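PDB 2E3U: K Homology domain-containing protein, which probably binds RNA as a pre-ribosomal RNA processing factor of the Dim2p type, built from two K homology domains. Local coordinates for residues 94-99 and 110-115; 102-107 and 168-173. One frame throughout, in Å; residues are numbered along the deposited sequence.

Contact 1: residues 94-99 and 110-115; sequences RDIVLA and FRLLNE
Asp95, which turns its CB toward Leu112, has one carboxylate oxygen, OD1, gripped twice by its neighbour Arg94. Arg94 NE and NH2 each lie 2.8 Å from Asp95 OD1, a side-on grip through NE and one terminal nitrogen, both to a single oxygen. Both nitrogens come from the same face of the carboxylate, while OD1 lies in the guanidinium plane. A weak bond also runs from Arg94 NH2 to Asp95 OD2. The salt bridge stays within segment 94-99. Across the contact the side chains pack by apolar groups, and no hydrogen bond joins the segments. Leu112 CD1 makes the closest approach to segment 94-99. It lies 3.4 Å from Asp95 O, which also takes the helical bond from Ala99 N, and 3.8 Å from Ala99 CB. An alanine in place of Asp95 would remove the carboxylate, and Arg94 NE and NH2 would probably be left without their mate here and freer to turn. Ile96 carries the rest of the contact. With its CG1 anti to the carbonyl carbon (chi1 -70°) and chi2 extended (165°), CD1 is carried out to Leu113 and Phe110. Ile96 CG1 passes 4.0 Å from Leu112 CB, and the two side chains run antiparallel alongside one another. Farther out, Ile96 CD1 meets Leu113 CD2 at 3.7 Å, these side chains lying roughly perpendicular. The same methyl lies 4.0 Å from Phe110 CD1, at an oblique position beside the ring. The contact thus packs helix 87-101, the last helix of the first KH domain, against the 3-10 turn 110-113. Helix 54-63 borders this layer through Ile59, which touches both Ile96 and Phe110. Leu112 also rests on Leu119 of strand 118-123 and on Ile172 of strand 168-173.

Contact 2: residues 102-107 and 168-173; sequences RGFSPE and TVAIIG
Arg102 reaches Thr168 through a chain bent twice, at chi2 (-73°) and chi3 (95°). On the strand side, Thr168 OG1 sits between its own backbone N and carbonyl carbon, the crowded position. Arg102 NH1 donates to Thr168 OG1 over 2.8 Å, in an almost straight bond of 169°. The oxygen lies in the guanidinium plane, at its edge. Thr168 OG1 is also hydrogen-bonded to Tyr165 O, and a water 2.9 Å from OG1 links it to Arg102 O. The link from that water to Arg102 O is very short and its exact length is doubtful. Nearer the middle of the strand, Arg102 CB packs 4.0 Å from Ala170 CB. Between Arg102 and Phe104 lies Gly103, the C-prime residue of a Schellman motif that ends helix 87-101. Its positive phi turns the chain out of the helix, and Phe104 then points toward the strand. That strand, 168-173, is central in the antiparallel sheet of the second KH domain, between 118-123 and 161-165, in the type I strand order 1-3-2. Val169 and Ile171 face helix 175-189; Thr168, Ala170 and Ile172 face the 102-107 segment. Ile172 CD1 sits over the centre of the Phe104 ring, 3.7 Å from the centroid, as a CH-pi contact. Ile172 CG1 lies 3.8 Å from Phe104 CE1. Phe104 CE1 also touches Ala170 CB at 3.7 Å. At the tip of the ring, Phe104 CZ comes within 3.3 Å of Ala170 O, which lies obliquely to the ring. Ser161 and Ser163 of strand 161-165 also touch the Phe104 side chain.

The two contacts are neighbours, their centres about 9 Å apart, and their segments alternate along the chain. Contact 1 packs the last helix of the first KH domain on the connecting segment 110-115. Contact 2 sets the turn after that helix on the sheet of the second domain. The helix of contact 1 runs directly into this turn, and Ala99 O probably accepts a hydrogen bond from Phe104 N at 3.0 Å. Ile172 of contact 2 joins the two: its CG2 packs 3.5 Å from Arg111 CD and 3.9 Å from Leu112 CG, while its CD1 lies over the Phe104 ring. The protein probably binds RNA, but neither contact can be assigned to an RNA site.

Contact 1: residues 94-99 and 110-115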
loop_
_atom_site.group_PDB
_atom_site.type_symbol
_atom_site.label_atom_id
_atom_site.label_comp_id
_atom_site.label_asym_id
_atom_site.label_seq_id
_atom_site.Cartn_x
_atom_site.Cartn_y
_atom_site.Cartn_z
ATOM N N ARG A 94 9.166 -6.787 2.016
ATOM C CA ARG A 94 9.501 -5.601 1.262
ATOM C C ARG A 94 8.240 -4.787 0.918
ATOM O O ARG A 94 8.217 -3.552 1.023
ATOM C CB ARG A 94 10.229 -5.992 -0.035
ATOM C CG ARG A 94 10.407 -4.789 -0.994
ATOM C CD ARG A 94 10.466 -5.188 -2.449
ATOM N NE ARG A 94 9.259 -5.860 -2.878
ATOM C CZ ARG A 94 9.228 -6.827 -3.799
ATOM N NH1 ARG A 94 10.340 -7.249 -4.358
ATOM N NH2 ARG A 94 8.069 -7.384 -4.157
ATOM N N ASP A 95 7.191 -5.504 0.505
ATOM C CA ASP A 95 5.941 -4.908 0.103
ATOM C C ASP A 95 5.224 -4.278 1.298
ATOM O O ASP A 95 4.598 -3.250 1.150
ATOM C CB ASP A 95 5.065 -5.951 -0.591
ATOM C CG ASP A 95 5.579 -6.317 -1.963
ATOM O OD1 ASP A 95 6.530 -5.671 -2.486
ATOM O OD2 ASP A 95 5.032 -7.266 -2.547
ATOM N N ILE A 96 5.356 -4.865 2.471
ATOM C CA ILE A 96 4.826 -4.268 3.694
ATOM C C ILE A 96 5.511 -2.951 4.017
ATOM O O ILE A 96 4.835 -1.956 4.324
ATOM C CB ILE A 96 4.969 -5.232 4.906
ATOM C CG1 ILE A 96 4.021 -6.407 4.735
ATOM C CG2 ILE A 96 4.737 -4.490 6.250
ATOM C CD1 ILE A 96 4.354 -7.595 5.683
ATOM N N VAL A 97 6.849 -2.961 3.979
ATOM C CA VAL A 97 7.661 -1.737 4.039
ATOM C C VAL A 97 7.225 -0.656 3.038
ATOM O O VAL A 97 7.028 0.533 3.419
ATOM C CB VAL A 97 9.165 -2.047 3.789
ATOM C CG1 VAL A 97 9.993 -0.768 3.697
ATOM C CG2 VAL A 97 9.692 -2.979 4.895
ATOM N N LEU A 98 7.132 -1.051 1.765
ATOM C CA LEU A 98 6.617 -0.154 0.701
ATOM C C LEU A 98 5.194 0.374 0.944
ATOM O O LEU A 98 4.923 1.538 0.664
ATOM C CB LEU A 98 6.625 -0.858 -0.667
ATOM C CG LEU A 98 7.981 -1.107 -1.296
ATOM C CD1 LEU A 98 7.744 -1.936 -2.551
ATOM C CD2 LEU A 98 8.646 0.288 -1.614
ATOM N N ALA A 99 4.301 -0.509 1.422
ATOM C CA ALA A 99 2.923 -0.155 1.761
ATOM C C ALA A 99 2.871 0.897 2.908
ATOM O O ALA A 99 2.167 1.890 2.799
ATOM C CB ALA A 99 2.121 -1.423 2.144
ATOM N N PHE A 110 -0.012 -5.162 6.970
ATOM C CA PHE A 110 0.082 -6.605 7.311
ATOM C C PHE A 110 -0.937 -7.498 6.602
ATOM O O PHE A 110 -0.770 -8.724 6.561
ATOM C CB PHE A 110 -0.033 -6.859 8.812
ATOM C CG PHE A 110 1.231 -6.602 9.590
ATOM C CD1 PHE A 110 2.453 -7.097 9.155
ATOM C CD2 PHE A 110 1.175 -5.919 10.798
ATOM C CE1 PHE A 110 3.617 -6.865 9.878
ATOM C CE2 PHE A 110 2.342 -5.683 11.557
ATOM C CZ PHE A 110 3.557 -6.163 11.094
ATOM N N ARG A 111 -1.982 -6.910 6.038
ATOM C CA ARG A 111 -2.820 -7.625 5.051
ATOM C C ARG A 111 -1.982 -8.388 3.999
ATOM O O ARG A 111 -2.332 -9.503 3.610
ATOM C CB ARG A 111 -3.782 -6.664 4.333
ATOM C CG ARG A 111 -4.861 -7.386 3.486
ATOM C CD ARG A 111 -5.707 -6.417 2.675
ATOM N NE ARG A 111 -6.510 -7.195 1.737
ATOM C CZ ARG A 111 -7.690 -6.839 1.236
ATOM N NH1 ARG A 111 -8.277 -7.684 0.417
ATOM N NH2 ARG A 111 -8.280 -5.660 1.558
ATOM N N LEU A 112 -0.864 -7.797 3.582
ATOM C CA LEU A 112 -0.024 -8.346 2.542
ATOM C C LEU A 112 0.570 -9.713 2.900
ATOM O O LEU A 112 1.041 -10.416 2.007
ATOM C CB LEU A 112 1.099 -7.388 2.189
ATOM C CG LEU A 112 0.688 -6.210 1.310
ATOM C CD1 LEU A 112 1.746 -5.135 1.510
ATOM C CD2 LEU A 112 0.630 -6.662 -0.126
ATOM N N LEU A 113 0.553 -10.082 4.191
ATOM C CA LEU A 113 0.998 -11.412 4.639
ATOM C C LEU A 113 0.078 -12.517 4.169
ATOM O O LEU A 113 0.483 -13.663 4.127
ATOM C CB LEU A 113 1.112 -11.463 6.166
ATOM C CG LEU A 113 2.184 -10.566 6.803
ATOM C CD1 LEU A 113 2.044 -10.549 8.304
ATOM C CD2 LEU A 113 3.523 -11.109 6.404
ATOM N N ASN A 114 -1.171 -12.179 3.831
ATOM C CA ASN A 114 -2.138 -13.170 3.356
ATOM C C ASN A 114 -1.760 -13.619 1.953
ATOM O O ASN A 114 -1.365 -12.807 1.098
ATOM C CB ASN A 114 -3.590 -12.624 3.335
ATOM C CG ASN A 114 -4.095 -12.134 4.707
ATOM O OD1 ASN A 114 -4.975 -11.258 4.778
ATOM N ND2 ASN A 114 -3.553 -12.680 5.777
ATOM N N GLU A 115 -1.891 -14.916 1.696
ATOM C CA GLU A 115 -1.566 -15.445 0.367
ATOM C C GLU A 115 -2.574 -14.959 -0.702
ATOM O O GLU A 115 -3.766 -14.718 -0.414
ATOM C CB GLU A 115 -1.385 -16.982 0.411
ATOM C CG GLU A 115 0.044 -17.473 0.908
ATOM C CD GLU A 115 0.261 -17.408 2.443
ATOM O OE1 GLU A 115 -0.553 -16.801 3.187
ATOM O OE2 GLU A 115 1.280 -17.954 2.929
#

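Contact 2: residues 102-107 and 168-173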
loop_
_atom_site.group_PDB
_atom_site.type_symbol
_atom_site.label_atom_id
_atom_site.label_comp_id
_atom_site.label_asym_id
_atom_site.label_seq_id
_atom_site.Cartn_x
_atom_site.Cartn_y
_atom_site.Cartn_z
ATOM N N ARG A 102 4.065 4.158 1.588
ATOM C CA ARG A 102 3.051 4.820 0.763
ATOM C C ARG A 102 1.750 5.166 1.527
ATOM O O ARG A 102 0.650 5.301 0.945
ATOM C CB ARG A 102 2.762 3.953 -0.468
ATOM C CG ARG A 102 3.912 3.902 -1.458
ATOM C CD ARG A 102 4.022 5.243 -2.191
ATOM N NE ARG A 102 4.974 6.169 -1.604
ATOM C CZ ARG A 102 4.867 7.499 -1.640
ATOM N NH1 ARG A 102 3.806 8.099 -2.183
ATOM N NH2 ARG A 102 5.818 8.237 -1.091
ATOM N N GLY A 103 1.864 5.229 2.843
ATOM C CA GLY A 103 0.770 5.740 3.642
ATOM C C GLY A 103 -0.154 4.762 4.333
ATOM O O GLY A 103 -1.024 5.218 5.068
ATOM N N PHE A 104 0.008 3.445 4.127
ATOM C CA PHE A 104 -0.763 2.465 4.924
ATOM C C PHE A 104 -0.236 2.425 6.364
ATOM O O PHE A 104 0.982 2.455 6.575
ATOM C CB PHE A 104 -0.695 1.035 4.315
ATOM C CG PHE A 104 -1.599 0.824 3.110
ATOM C CD1 PHE A 104 -1.062 0.702 1.828
ATOM C CD2 PHE A 104 -2.976 0.742 3.257
ATOM C CE1 PHE A 104 -1.875 0.473 0.706
ATOM C CE2 PHE A 104 -3.809 0.558 2.158
ATOM C CZ PHE A 104 -3.260 0.422 0.864
ATOM N N SER A 105 -1.125 2.323 7.351
ATOM C CA SER A 105 -0.691 1.978 8.706
ATOM C C SER A 105 -0.088 0.601 8.636
ATOM O O SER A 105 -0.381 -0.142 7.684
ATOM C CB SER A 105 -1.854 1.982 9.719
ATOM O OG SER A 105 -2.662 0.803 9.585
ATOM N N PRO A 106 0.777 0.244 9.615
ATOM C CA PRO A 106 1.323 -1.107 9.724
ATOM C C PRO A 106 0.283 -2.224 9.836
ATOM O O PRO A 106 0.449 -3.280 9.179
ATOM C CB PRO A 106 2.173 -1.024 10.982
ATOM C CG PRO A 106 2.637 0.429 10.984
ATOM C CD PRO A 106 1.373 1.140 10.631
ATOM N N GLU A 107 -0.762 -2.002 10.651
ATOM C CA GLU A 107 -1.884 -2.950 10.790
ATOM C C GLU A 107 -2.528 -3.282 9.441
ATOM O O GLU A 107 -2.874 -4.431 9.184
ATOM C CB GLU A 107 -2.968 -2.413 11.750
ATOM C CG GLU A 107 -2.454 -2.078 13.189
ATOM C CD GLU A 107 -2.343 -3.304 14.107
ATOM O OE1 GLU A 107 -1.833 -4.350 13.624
ATOM O OE2 GLU A 107 -2.750 -3.218 15.312
ATOM N N THR A 168 0.974 9.293 -4.934
ATOM C CA THR A 168 0.562 7.927 -5.286
ATOM C C THR A 168 -0.774 7.567 -4.697
ATOM O O THR A 168 -1.235 8.198 -3.754
ATOM C CB THR A 168 1.556 6.856 -4.802
ATOM O OG1 THR A 168 1.619 6.873 -3.367
ATOM C CG2 THR A 168 2.977 7.053 -5.403
ATOM N N VAL A 169 -1.385 6.528 -5.272
ATOM C CA VAL A 169 -2.434 5.755 -4.633
ATOM C C VAL A 169 -1.849 4.369 -4.547
ATOM O O VAL A 169 -1.223 3.922 -5.498
ATOM C CB VAL A 169 -3.753 5.650 -5.482
ATOM C CG1 VAL A 169 -4.923 5.146 -4.637
ATOM C CG2 VAL A 169 -4.106 6.957 -6.042
ATOM N N ALA A 170 -2.047 3.679 -3.423
ATOM C CA ALA A 170 -1.541 2.304 -3.273
ATOM C C ALA A 170 -2.705 1.371 -2.913
ATOM O O ALA A 170 -3.589 1.763 -2.175
ATOM C CB ALA A 170 -0.435 2.228 -2.228
ATOM N N ILE A 171 -2.688 0.156 -3.450
ATOM C CA ILE A 171 -3.791 -0.778 -3.349
ATOM C C ILE A 171 -3.262 -2.121 -2.873
ATOM O O ILE A 171 -2.183 -2.544 -3.282
ATOM C CB ILE A 171 -4.536 -0.950 -4.696
ATOM C CG1 ILE A 171 -4.799 0.422 -5.346
ATOM C CG2 ILE A 171 -5.852 -1.725 -4.478
ATOM C CD1 ILE A 171 -5.457 0.382 -6.773
ATOM N N ILE A 172 -4.001 -2.756 -1.962
ATOM C CA ILE A 172 -3.681 -4.091 -1.451
ATOM C C ILE A 172 -4.898 -4.953 -1.628
ATOM O O ILE A 172 -5.984 -4.571 -1.226
ATOM C CB ILE A 172 -3.264 -4.101 0.057
ATOM C CG1 ILE A 172 -1.953 -3.346 0.266
ATOM C CG2 ILE A 172 -3.091 -5.538 0.523
ATOM C CD1 ILE A 172 -1.665 -2.983 1.741
ATOM N N GLY A 173 -4.724 -6.088 -2.283
ATOM C CA GLY A 173 -5.843 -6.902 -2.676
ATOM C C GLY A 173 -5.384 -8.129 -3.398
ATOM O O GLY A 173 -4.228 -8.224 -3.775
HETATM O O HOH W 1 -0.113 5.768 -1.366
#